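Diaminopimelate decarboxylase (Phaeodactylum tricornutum, PDB 7JPJ) probably catalyses the pyridoxal-phosphate-dependent decarboxylation of diaminopimelate to lysine, working as a dimer. Local coordinates at residues R145-V150 and G175-L180; V150-F155 and T165-P170; V292-D297 and G384-M389; I331-G336 and E377-A382. All coordinates share one frame; numbering follows the deposited sequence.

Contact 1: residues R145-V150 and G175-L180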
loop_
_atom_site.group_PDB
_atom_site.type_symbol
_atom_site.label_atom_id
_atom_site.label_comp_id
_atom_site.label_asym_id
_atom_site.label_seq_id
_atom_site.Cartn_x
_atom_site.Cartn_y
_atom_site.Cartn_z
ATOM N N ARG A 145 24.141 11.218 9.330
ATOM C CA ARG A 145 23.671 9.867 9.607
ATOM C C ARG A 145 24.677 8.854 9.078
ATOM O O ARG A 145 25.077 8.914 7.911
ATOM C CB ARG A 145 22.295 9.603 8.993
ATOM C CG ARG A 145 21.886 8.140 9.133
ATOM C CD ARG A 145 20.396 7.904 8.973
ATOM N NE ARG A 145 20.086 6.477 9.058
ATOM C CZ ARG A 145 18.856 5.976 9.119
ATOM N NH1 ARG A 145 17.807 6.786 9.105
ATOM N NH2 ARG A 145 18.676 4.663 9.193
ATOM N N VAL A 146 25.075 7.918 9.935
ATOM C CA VAL A 146 26.111 6.942 9.621
ATOM C C VAL A 146 25.483 5.560 9.511
ATOM O O VAL A 146 24.642 5.180 10.335
ATOM C CB VAL A 146 27.225 6.947 10.688
ATOM C CG1 VAL A 146 28.296 5.917 10.355
ATOM C CG2 VAL A 146 27.829 8.334 10.823
ATOM N N ASN A 147 25.882 4.817 8.478
ATOM C CA ASN A 147 25.647 3.380 8.429
ATOM C C ASN A 147 26.810 2.710 9.146
ATOM O O ASN A 147 27.908 2.611 8.582
ATOM C CB ASN A 147 25.527 2.880 6.987
ATOM C CG ASN A 147 25.158 1.402 6.900
ATOM O OD1 ASN A 147 25.273 0.656 7.871
ATOM N ND2 ASN A 147 24.716 0.976 5.723
ATOM N N PRO A 148 26.613 2.234 10.380
ATOM C CA PRO A 148 27.745 1.742 11.182
ATOM C C PRO A 148 28.410 0.491 10.634
ATOM O O PRO A 148 29.396 0.034 11.223
ATOM C CB PRO A 148 27.107 1.455 12.552
ATOM C CG PRO A 148 25.784 2.161 12.534
ATOM C CD PRO A 148 25.340 2.139 11.109
ATOM N N GLY A 149 27.917 -0.073 9.535
ATOM C CA GLY A 149 28.435 -1.318 9.017
ATOM C C GLY A 149 27.710 -2.549 9.506
ATOM O O GLY A 149 28.079 -3.663 9.118
ATOM N N VAL A 150 26.690 -2.385 10.346
ATOM C CA VAL A 150 25.926 -3.504 10.875
ATOM C C VAL A 150 24.480 -3.051 11.014
ATOM O O VAL A 150 24.197 -1.855 11.129
ATOM C CB VAL A 150 26.513 -3.998 12.220
ATOM C CG1 VAL A 150 26.248 -2.989 13.329
ATOM C CG2 VAL A 150 25.975 -5.373 12.578
ATOM N N GLY A 175 21.938 6.132 5.395
ATOM C CA GLY A 175 23.140 6.695 5.980
ATOM C C GLY A 175 24.371 6.497 5.112
ATOM O O GLY A 175 24.355 5.844 4.070
ATOM N N ILE A 176 25.467 7.087 5.575
ATOM C CA ILE A 176 26.750 7.022 4.888
ATOM C C ILE A 176 27.521 5.816 5.398
ATOM O O ILE A 176 27.562 5.551 6.604
ATOM C CB ILE A 176 27.548 8.322 5.095
ATOM C CG1 ILE A 176 26.681 9.540 4.771
ATOM C CG2 ILE A 176 28.808 8.323 4.247
ATOM C CD1 ILE A 176 27.416 10.859 4.877
ATOM N N TRP A 177 28.132 5.080 4.472
ATOM C CA TRP A 177 28.915 3.904 4.830
ATOM C C TRP A 177 30.040 4.286 5.784
ATOM O O TRP A 177 30.750 5.271 5.563
ATOM C CB TRP A 177 29.477 3.251 3.564
ATOM C CG TRP A 177 29.979 1.846 3.750
ATOM C CD1 TRP A 177 31.176 1.344 3.327
ATOM C CD2 TRP A 177 29.297 0.762 4.396
ATOM N NE1 TRP A 177 31.284 0.019 3.671
ATOM C CE2 TRP A 177 30.144 -0.363 4.329
ATOM C CE3 TRP A 177 28.055 0.633 5.028
ATOM C CZ2 TRP A 177 29.791 -1.597 4.869
ATOM C CZ3 TRP A 177 27.706 -0.591 5.563
ATOM C CH2 TRP A 177 28.571 -1.691 5.480
ATOM N N HIS A 178 30.197 3.497 6.850
ATOM C CA HIS A 178 31.120 3.858 7.923
ATOM C C HIS A 178 32.554 3.991 7.429
ATOM O O HIS A 178 33.329 4.777 7.988
ATOM C CB HIS A 178 31.050 2.828 9.048
ATOM C CG HIS A 178 31.671 1.512 8.698
ATOM N ND1 HIS A 178 31.009 0.549 7.967
ATOM C CD2 HIS A 178 32.893 1.001 8.976
ATOM C CE1 HIS A 178 31.796 -0.500 7.810
ATOM N NE2 HIS A 178 32.945 -0.252 8.412
ATOM N N GLU A 179 32.929 3.235 6.390
ATOM C CA GLU A 179 34.304 3.288 5.905
ATOM C C GLU A 179 34.620 4.620 5.243
ATOM O O GLU A 179 35.783 5.032 5.219
ATOM C CB GLU A 179 34.572 2.139 4.938
ATOM C CG GLU A 179 34.293 0.767 5.523
ATOM C CD GLU A 179 35.209 -0.303 4.963
ATOM O OE1 GLU A 179 35.568 -1.231 5.721
ATOM O OE2 GLU A 179 35.565 -0.218 3.765
ATOM N N LEU A 180 33.609 5.304 4.706
ATOM C CA LEU A 180 33.814 6.651 4.190
ATOM C C LEU A 180 34.089 7.652 5.305
ATOM O O LEU A 180 34.703 8.693 5.050
ATOM C CB LEU A 180 32.598 7.089 3.371
ATOM C CG LEU A 180 32.383 6.323 2.065
ATOM C CD1 LEU A 180 31.115 6.788 1.363
ATOM C CD2 LEU A 180 33.597 6.475 1.161
#

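Contact 2: residues V150-F155 and T165-P170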
loop_
_atom_site.group_PDB
_atom_site.type_symbol
_atom_site.label_atom_id
_atom_site.label_comp_id
_atom_site.label_asym_id
_atom_site.label_seq_id
_atom_site.Cartn_x
_atom_site.Cartn_y
_atom_site.Cartn_z
ATOM N N VAL A 150 26.690 -2.385 10.346
ATOM C CA VAL A 150 25.926 -3.504 10.875
ATOM C C VAL A 150 24.480 -3.051 11.014
ATOM O O VAL A 150 24.197 -1.855 11.129
ATOM C CB VAL A 150 26.513 -3.998 12.220
ATOM C CG1 VAL A 150 26.248 -2.989 13.329
ATOM C CG2 VAL A 150 25.975 -5.373 12.578
ATOM N N GLY A 151 23.561 -4.011 10.976
ATOM C CA GLY A 151 22.153 -3.687 11.060
ATOM C C GLY A 151 21.445 -4.388 12.198
ATOM O O GLY A 151 22.031 -4.615 13.259
ATOM N N SER A 152 20.165 -4.664 12.010
ATOM C CA SER A 152 19.355 -5.350 13.041
ATOM C C SER A 152 19.607 -6.857 12.980
ATOM O O SER A 152 19.213 -7.477 11.990
ATOM C CB SER A 152 17.921 -5.006 12.806
ATOM O OG SER A 152 17.710 -3.617 12.973
ATOM N N GLY A 153 20.274 -7.416 13.987
ATOM C CA GLY A 153 20.596 -8.860 14.006
ATOM C C GLY A 153 22.071 -9.147 14.212
ATOM O O GLY A 153 22.394 -10.323 14.382
ATOM N N GLY A 154 22.922 -8.123 14.212
ATOM C CA GLY A 154 24.378 -8.340 14.286
ATOM C C GLY A 154 24.861 -8.791 12.922
ATOM O O GLY A 154 24.393 -8.221 11.917
ATOM N N PHE A 155 25.743 -9.796 12.881
ATOM C CA PHE A 155 26.210 -10.357 11.586
ATOM C C PHE A 155 25.434 -11.643 11.301
ATOM O O PHE A 155 26.080 -12.635 10.929
ATOM C CB PHE A 155 27.714 -10.634 11.632
ATOM C CG PHE A 155 28.479 -10.128 10.436
ATOM C CD1 PHE A 155 28.307 -8.831 9.980
ATOM C CD2 PHE A 155 29.371 -10.948 9.765
ATOM C CE1 PHE A 155 29.013 -8.366 8.881
ATOM C CE2 PHE A 155 30.073 -10.485 8.664
ATOM C CZ PHE A 155 29.895 -9.194 8.226
ATOM N N THR A 165 16.636 -7.027 3.455
ATOM C CA THR A 165 16.416 -5.613 3.735
ATOM C C THR A 165 16.716 -5.308 5.196
ATOM O O THR A 165 16.421 -6.109 6.088
ATOM C CB THR A 165 14.975 -5.222 3.407
ATOM O OG1 THR A 165 14.072 -6.089 4.103
ATOM C CG2 THR A 165 14.721 -5.328 1.917
ATOM N N ASN A 166 17.294 -4.137 5.442
ATOM C CA ASN A 166 17.755 -3.800 6.780
ATOM C C ASN A 166 17.879 -2.290 6.909
ATOM O O ASN A 166 18.046 -1.572 5.920
ATOM C CB ASN A 166 19.095 -4.475 7.091
ATOM C CG ASN A 166 19.238 -4.841 8.552
ATOM O OD1 ASN A 166 19.498 -3.982 9.395
ATOM N ND2 ASN A 166 19.065 -6.121 8.861
ATOM N N VAL A 167 17.792 -1.819 8.159
ATOM C CA VAL A 167 18.009 -0.406 8.463
ATOM C C VAL A 167 19.481 -0.036 8.481
ATOM O O VAL A 167 19.810 1.158 8.502
ATOM C CB VAL A 167 17.386 -0.027 9.821
ATOM C CG1 VAL A 167 15.867 -0.017 9.731
ATOM C CG2 VAL A 167 17.854 -0.988 10.908
ATOM N N GLY A 168 20.374 -1.022 8.480
ATOM C CA GLY A 168 21.801 -0.768 8.453
ATOM C C GLY A 168 22.534 -1.982 7.931
ATOM O O GLY A 168 21.950 -3.048 7.722
ATOM N N GLY A 169 23.834 -1.807 7.721
ATOM C CA GLY A 169 24.672 -2.879 7.245
ATOM C C GLY A 169 24.952 -2.774 5.760
ATOM O O GLY A 169 24.566 -1.802 5.099
ATOM N N PRO A 170 25.632 -3.781 5.201
ATOM C CA PRO A 170 25.977 -3.727 3.771
ATOM C C PRO A 170 24.776 -3.835 2.846
ATOM O O PRO A 170 24.892 -3.473 1.669
ATOM C CB PRO A 170 26.928 -4.919 3.593
ATOM C CG PRO A 170 26.570 -5.855 4.703
ATOM C CD PRO A 170 26.154 -4.993 5.858
#

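Contact 3: residues V292-D297 and G384-M389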
loop_
_atom_site.group_PDB
_atom_site.type_symbol
_atom_site.label_atom_id
_atom_site.label_comp_id
_atom_site.label_asym_id
_atom_site.label_seq_id
_atom_site.Cartn_x
_atom_site.Cartn_y
_atom_site.Cartn_z
ATOM N N VAL A 292 -12.011 1.024 13.282
ATOM C CA VAL A 292 -13.367 0.686 13.699
ATOM C C VAL A 292 -14.194 0.475 12.439
ATOM O O VAL A 292 -14.423 1.421 11.673
ATOM C CB VAL A 292 -13.981 1.774 14.589
ATOM C CG1 VAL A 292 -15.337 1.335 15.106
ATOM C CG2 VAL A 292 -13.049 2.102 15.740
ATOM N N SER A 293 -14.644 -0.758 12.220
ATOM C CA SER A 293 -15.424 -1.113 11.044
ATOM C C SER A 293 -16.633 -1.941 11.460
ATOM O O SER A 293 -16.769 -2.353 12.616
ATOM C CB SER A 293 -14.580 -1.889 10.024
ATOM O OG SER A 293 -14.244 -3.175 10.518
ATOM N N LYS A 294 -17.513 -2.189 10.495
ATOM C CA LYS A 294 -18.706 -2.990 10.711
ATOM C C LYS A 294 -18.640 -4.259 9.874
ATOM O O LYS A 294 -18.051 -4.280 8.788
ATOM C CB LYS A 294 -19.981 -2.203 10.374
ATOM C CG LYS A 294 -20.689 -1.640 11.604
ATOM C CD LYS A 294 -21.868 -0.741 11.240
ATOM C CE LYS A 294 -21.858 0.551 12.056
ATOM N NZ LYS A 294 -22.752 0.480 13.251
ATOM N N VAL A 295 -19.242 -5.324 10.400
ATOM C CA VAL A 295 -19.378 -6.587 9.679
ATOM C C VAL A 295 -20.564 -6.433 8.731
ATOM O O VAL A 295 -21.721 -6.496 9.149
ATOM C CB VAL A 295 -19.559 -7.772 10.630
ATOM C CG1 VAL A 295 -19.519 -9.081 9.858
ATOM C CG2 VAL A 295 -18.489 -7.750 11.712
ATOM N N GLN A 296 -20.281 -6.218 7.448
ATOM C CA GLN A 296 -21.329 -5.999 6.460
ATOM C C GLN A 296 -21.804 -7.281 5.791
ATOM O O GLN A 296 -22.829 -7.253 5.100
ATOM C CB GLN A 296 -20.851 -5.011 5.390
ATOM C CG GLN A 296 -19.513 -5.364 4.766
ATOM C CD GLN A 296 -19.643 -5.874 3.343
ATOM O OE1 GLN A 296 -20.747 -6.006 2.814
ATOM N NE2 GLN A 296 -18.510 -6.170 2.717
ATOM N N ASP A 297 -21.102 -8.398 5.978
ATOM C CA ASP A 297 -21.516 -9.663 5.387
ATOM C C ASP A 297 -20.804 -10.808 6.096
ATOM O O ASP A 297 -19.722 -10.631 6.659
ATOM C CB ASP A 297 -21.223 -9.707 3.883
ATOM C CG ASP A 297 -22.107 -10.695 3.145
ATOM O OD1 ASP A 297 -22.858 -11.447 3.800
ATOM O OD2 ASP A 297 -22.049 -10.719 1.901
ATOM N N GLY A 384 -23.807 -6.281 11.145
ATOM C CA GLY A 384 -24.045 -5.037 11.846
ATOM C C GLY A 384 -23.190 -4.851 13.080
ATOM O O GLY A 384 -23.160 -3.742 13.631
ATOM N N ASP A 385 -22.500 -5.892 13.536
ATOM C CA ASP A 385 -21.631 -5.768 14.692
ATOM C C ASP A 385 -20.335 -5.057 14.311
ATOM O O ASP A 385 -19.916 -5.045 13.150
ATOM C CB ASP A 385 -21.322 -7.144 15.287
ATOM C CG ASP A 385 -22.506 -7.739 16.024
ATOM O OD1 ASP A 385 -23.388 -6.970 16.458
ATOM O OD2 ASP A 385 -22.557 -8.979 16.163
ATOM N N ILE A 386 -19.700 -4.463 15.312
ATOM C CA ILE A 386 -18.497 -3.666 15.111
ATOM C C ILE A 386 -17.274 -4.551 15.304
ATOM O O ILE A 386 -17.183 -5.292 16.290
ATOM C CB ILE A 386 -18.468 -2.473 16.080
ATOM C CG1 ILE A 386 -19.710 -1.603 15.884
ATOM C CG2 ILE A 386 -17.195 -1.666 15.901
ATOM C CD1 ILE A 386 -19.977 -0.660 17.034
ATOM N N LEU A 387 -16.338 -4.481 14.362
ATOM C CA LEU A 387 -15.031 -5.111 14.497
ATOM C C LEU A 387 -13.994 -4.023 14.729
ATOM O O LEU A 387 -13.981 -3.014 14.018
ATOM C CB LEU A 387 -14.676 -5.937 13.258
ATOM C CG LEU A 387 -13.460 -6.861 13.399
ATOM C CD1 LEU A 387 -13.709 -8.193 12.711
ATOM C CD2 LEU A 387 -12.196 -6.207 12.855
ATOM N N VAL A 388 -13.136 -4.221 15.725
ATOM C CA VAL A 388 -12.141 -3.228 16.112
ATOM C C VAL A 388 -10.761 -3.856 15.987
ATOM O O VAL A 388 -10.453 -4.834 16.679
ATOM C CB VAL A 388 -12.377 -2.708 17.540
ATOM C CG1 VAL A 388 -11.219 -1.824 17.978
ATOM C CG2 VAL A 388 -13.690 -1.949 17.618
ATOM N N MET A 389 -9.934 -3.295 15.109
ATOM C CA MET A 389 -8.549 -3.722 14.947
ATOM C C MET A 389 -7.665 -2.744 15.710
ATOM O O MET A 389 -7.498 -1.593 15.294
ATOM C CB MET A 389 -8.157 -3.778 13.472
ATOM C CG MET A 389 -8.197 -5.173 12.869
ATOM S SD MET A 389 -7.702 -5.212 11.129
ATOM C CE MET A 389 -6.142 -6.087 11.234
#

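Contact 4: residues I331-G336 and E377-A382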
loop_
_atom_site.group_PDB
_atom_site.type_symbol
_atom_site.label_atom_id
_atom_site.label_comp_id
_atom_site.label_asym_id
_atom_site.label_seq_id
_atom_site.Cartn_x
_atom_site.Cartn_y
_atom_site.Cartn_z
ATOM N N ILE A 331 -7.928 -8.088 17.655
ATOM C CA ILE A 331 -9.247 -7.915 17.059
ATOM C C ILE A 331 -10.308 -8.220 18.104
ATOM O O ILE A 331 -10.295 -9.292 18.717
ATOM C CB ILE A 331 -9.428 -8.814 15.823
ATOM C CG1 ILE A 331 -8.416 -8.426 14.743
ATOM C CG2 ILE A 331 -10.848 -8.715 15.303
ATOM C CD1 ILE A 331 -8.244 -9.459 13.662
ATOM N N THR A 332 -11.222 -7.276 18.306
ATOM C CA THR A 332 -12.346 -7.438 19.215
ATOM C C THR A 332 -13.629 -7.098 18.475
ATOM O O THR A 332 -13.686 -6.110 17.736
ATOM C CB THR A 332 -12.202 -6.544 20.455
ATOM O OG1 THR A 332 -11.067 -6.966 21.221
ATOM C CG2 THR A 332 -13.446 -6.625 21.326
ATOM N N ILE A 333 -14.655 -7.921 18.671
ATOM C CA ILE A 333 -15.959 -7.720 18.054
ATOM C C ILE A 333 -16.934 -7.277 19.134
ATOM O O ILE A 333 -17.142 -7.990 20.124
ATOM C CB ILE A 333 -16.450 -8.990 17.347
ATOM C CG1 ILE A 333 -15.614 -9.235 16.092
ATOM C CG2 ILE A 333 -17.930 -8.871 17.008
ATOM C CD1 ILE A 333 -15.892 -10.555 15.436
ATOM N N LEU A 334 -17.530 -6.099 18.945
ATOM C CA LEU A 334 -18.483 -5.509 19.870
ATOM C C LEU A 334 -19.878 -5.475 19.251
ATOM O O LEU A 334 -20.012 -5.443 18.023
ATOM C CB LEU A 334 -18.063 -4.087 20.261
ATOM C CG LEU A 334 -16.706 -3.988 20.962
ATOM C CD1 LEU A 334 -16.235 -2.546 21.041
ATOM C CD2 LEU A 334 -16.773 -4.618 22.346
ATOM N N PRO A 335 -20.933 -5.487 20.068
ATOM C CA PRO A 335 -22.293 -5.481 19.511
ATOM C C PRO A 335 -22.595 -4.172 18.798
ATOM O O PRO A 335 -22.322 -3.086 19.315
ATOM C CB PRO A 335 -23.184 -5.667 20.744
ATOM C CG PRO A 335 -22.350 -5.180 21.886
ATOM C CD PRO A 335 -20.941 -5.555 21.539
ATOM N N GLY A 336 -23.169 -4.286 17.598
ATOM C CA GLY A 336 -23.646 -3.121 16.868
ATOM C C GLY A 336 -24.741 -2.352 17.580
ATOM O O GLY A 336 -25.117 -1.267 17.121
ATOM N N GLU A 377 -10.363 -16.748 17.442
ATOM C CA GLU A 377 -11.562 -16.966 18.242
ATOM C C GLU A 377 -12.052 -15.612 18.740
ATOM O O GLU A 377 -11.387 -14.966 19.556
ATOM C CB GLU A 377 -11.274 -17.915 19.402
ATOM C CG GLU A 377 -12.477 -18.735 19.863
ATOM C CD GLU A 377 -12.171 -19.590 21.087
ATOM O OE1 GLU A 377 -12.985 -19.607 22.040
ATOM O OE2 GLU A 377 -11.106 -20.243 21.096
ATOM N N LEU A 378 -13.199 -15.168 18.233
ATOM C CA LEU A 378 -13.782 -13.887 18.605
ATOM C C LEU A 378 -15.222 -14.095 19.058
ATOM O O LEU A 378 -15.751 -15.210 19.034
ATOM C CB LEU A 378 -13.721 -12.882 17.447
ATOM C CG LEU A 378 -12.449 -12.886 16.604
ATOM C CD1 LEU A 378 -12.733 -12.366 15.205
ATOM C CD2 LEU A 378 -11.372 -12.060 17.281
ATOM N N ARG A 379 -15.851 -13.004 19.489
ATOM C CA ARG A 379 -17.266 -13.042 19.817
ATOM C C ARG A 379 -18.077 -13.337 18.563
ATOM O O ARG A 379 -17.792 -12.808 17.485
ATOM C CB ARG A 379 -17.704 -11.711 20.433
ATOM C CG ARG A 379 -19.212 -11.552 20.599
ATOM C CD ARG A 379 -19.575 -10.157 21.089
ATOM N NE ARG A 379 -21.019 -9.928 21.106
ATOM C CZ ARG A 379 -21.707 -9.428 20.082
ATOM N NH1 ARG A 379 -21.084 -9.109 18.957
ATOM N NH2 ARG A 379 -23.018 -9.250 20.180
ATOM N N ALA A 380 -19.072 -14.207 18.701
ATOM C CA ALA A 380 -19.987 -14.482 17.602
ATOM C C ALA A 380 -20.569 -13.182 17.078
ATOM O O ALA A 380 -21.140 -12.393 17.837
ATOM C CB ALA A 380 -21.099 -15.420 18.065
ATOM N N ALA A 381 -20.404 -12.947 15.782
ATOM C CA ALA A 381 -20.756 -11.677 15.170
ATOM C C ALA A 381 -21.952 -11.854 14.247
ATOM O O ALA A 381 -21.949 -12.735 13.380
ATOM C CB ALA A 381 -19.573 -11.096 14.392
ATOM N N ALA A 382 -22.971 -11.030 14.451
ATOM C CA ALA A 382 -24.038 -10.870 13.481
ATOM C C ALA A 382 -23.705 -9.714 12.546
ATOM O O ALA A 382 -22.838 -8.883 12.830
ATOM C CB ALA A 382 -25.375 -10.621 14.177
#

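Contact 1: residues R145-V150 and G175-L180
Val146 and Asn147 pair in parallel with Ile176 and Trp177, setting the two-residue strand 176-177 alongside the end of strand 141-147 in the pyridoxal-binding TIM-like barrel. Two backbone bonds join them: Ile176 N gives to Arg145 O at 3.0 Å, and Asn147 N gives to Ile176 O. Gly175, at positive phi, lies against Arg145, its CA 3.7 Å from Arg145 CG where a side chain would be tight. On the face that Asn147 and Trp177 share, Asn147 meets the benzo edge of the indole. CG anti to the backbone N (chi1 -175°) puts the amide carbon at this edge; the amide and indole planes are 85° apart, and Asn147 ND2 comes within 3.4 Å of Trp177 CZ3. Asn147 OD1 accepts from Gly149 N at 3.2 Å, an Asx turn, while ND2 gives to Gly169 O; an amide suits this place because it can do both. His178 ND1 lies 3.8 Å above the plane of the Trp177 indole, over its centre, and 3.3 Å from Gly149 CA, where the lack of a side chain makes room. Trp177 NE1 bonds Thr302 of the second subunit. Nearby, Val146 packs on Ile200 of strand 196-201, and Ile176 on Val186 of helix 185-192.

Contact 2: residues V150-F155 and T165-P170
Val150, Gly151 and Ser152 run beside Gly169, Gly168 and Asn166 within the long loop between strands 141-147 and 176-177, where Asn166, which forms an Asx turn, also ties its chain to Ser152. Val150 meets the other segment through its backbone, its O lying 3.6 Å from Gly168 C, while its side chain turns to Ile204. At Gly151 the chains come close enough for a CA-H...O contact, with Gly151 CA 3.4 Å from Gly168 O. A side chain here would run into that oxygen and Asn166 OD1, which explains the glycine. Ser152 carries the polar grip: its N gives to Asn166 OD1 at 2.8 Å, and Asn166 ND2 returns a weak bond to Ser152 O at 3.4 Å, so that one amide reads both backbone groups of a single residue. Asn166 OD1 also accepts from Gly168 N at 3.2 Å. Both donors lie in the carbonyl plane, each on a lone pair, which should fix the rotation of the amide. An alanine at Asn166 would probably leave Ser152 N and Gly168 N without their shared acceptor, and the two chains freer to part. Pro170, farther on, bonds Thr301 of the second subunit through its O. The side chain of Val167 lies about 7 Å from the bound D-lysine, and its CG2 touches Ser152 OG at 3.3 Å.

Contact 3: residues V292-D297 and G384-M389
Val292 and Ile386 meet on one face of an antiparallel pair in which strand 289-300 of the C-terminal beta domain lies beside strand 386-390; residues 292-297 and 386-389 run 138° apart. The beta-branched side chains place a methyl close to the backbone, so that Val292 CG1, anti to the backbone N (chi1 -175°), lies diagonally against Ile386 CG2 at 3.6 Å, with Val388 CG2 farther off at 4.5 Å. Ala17 and Ile21 of helix 14-24 cover Ile386 on this face. Lys294 continues the row with its aliphatic part, CG lying 3.8 Å from Gly384 O. On the other face Ser293 is small, its OG 3.9 Å from Leu387 CB, and leaves room for the bulkier leucine. Val295 CG2 lies against the backbone at Asp385, 3.4 Å from Asp385 O. Beneath the side chains, Ser293 and Leu387 exchange two backbone bonds, that from Ser293 N to Leu387 O being nearly straight (173°). Val295 then gives its N-H to Asp385 O and accepts from Gly384 N at 2.9 Å. The chemistry is thus divided: backbone bonds set the register, while apolar side chains join the strands on one face and meet helix 14-24 there, and Leu387 packs on strands 308-312 and 331-334 on the other.

Contact 4: residues I331-G336 and E377-A382
Ile333 packs against Leu378, Arg379 and Ala381 where strands 331-334 and 373-379 of the C-terminal beta domain, which are not direct neighbours in its sheet, face each other through side chains. The axes of residues 331-334 and 377-379 pass 6.1 Å apart, 25° from parallel. Ile333 CD1 meets Leu378 CD1 at 3.6 Å, the two side chains crossing at about a right angle. Its other branch, Ile333 CG2, reaches Ala381 CB at 3.8 Å; alanine is small enough to sit beside it. Leu378 also touches Ile331, CD2 against CG2 at 3.9 Å. Arg379 borders this apolar group: its chain is extended, with CG anti to the backbone N (chi1 170°), and CD passes 3.4 Å from Ile333 O. The guanidinium meets Ile333 CG2 at its edge. Farther out, Arg379 NE and NH2 bond the carbonyls of Val343 and Asp342, and NH1 forms a salt bridge with Asp385, itself held by the N-H groups of Gly336 and Ala382. An alanine at Arg379 would probably leave the Asp385 carboxylate without its positive mate and open a gap beside Pro335. Pro335 N and CB lie over one face of the guanidinium, CB standing 3.6 Å from Arg379 NH2.

How the contacts relate
The four contacts form two well-separated clusters, one in each domain. Contacts 1 and 2, centres 11 Å apart, belong to the pyridoxal-binding barrel; they share Val150, and contact 2 is nested inside the loop that contact 1 closes. Contacts 3 and 4 follow later in the sequence, in the beta domain. Contact 4 is nested in turn within contact 3, their centres 8 Å apart, and strand 386-390 pairs with strand 331-334 to join them in one sheet. Between the clusters, centres lie about 39 to 49 Å apart. Contacts 1, 2 and 3 all touch the second subunit, so both domains contribute to the dimer.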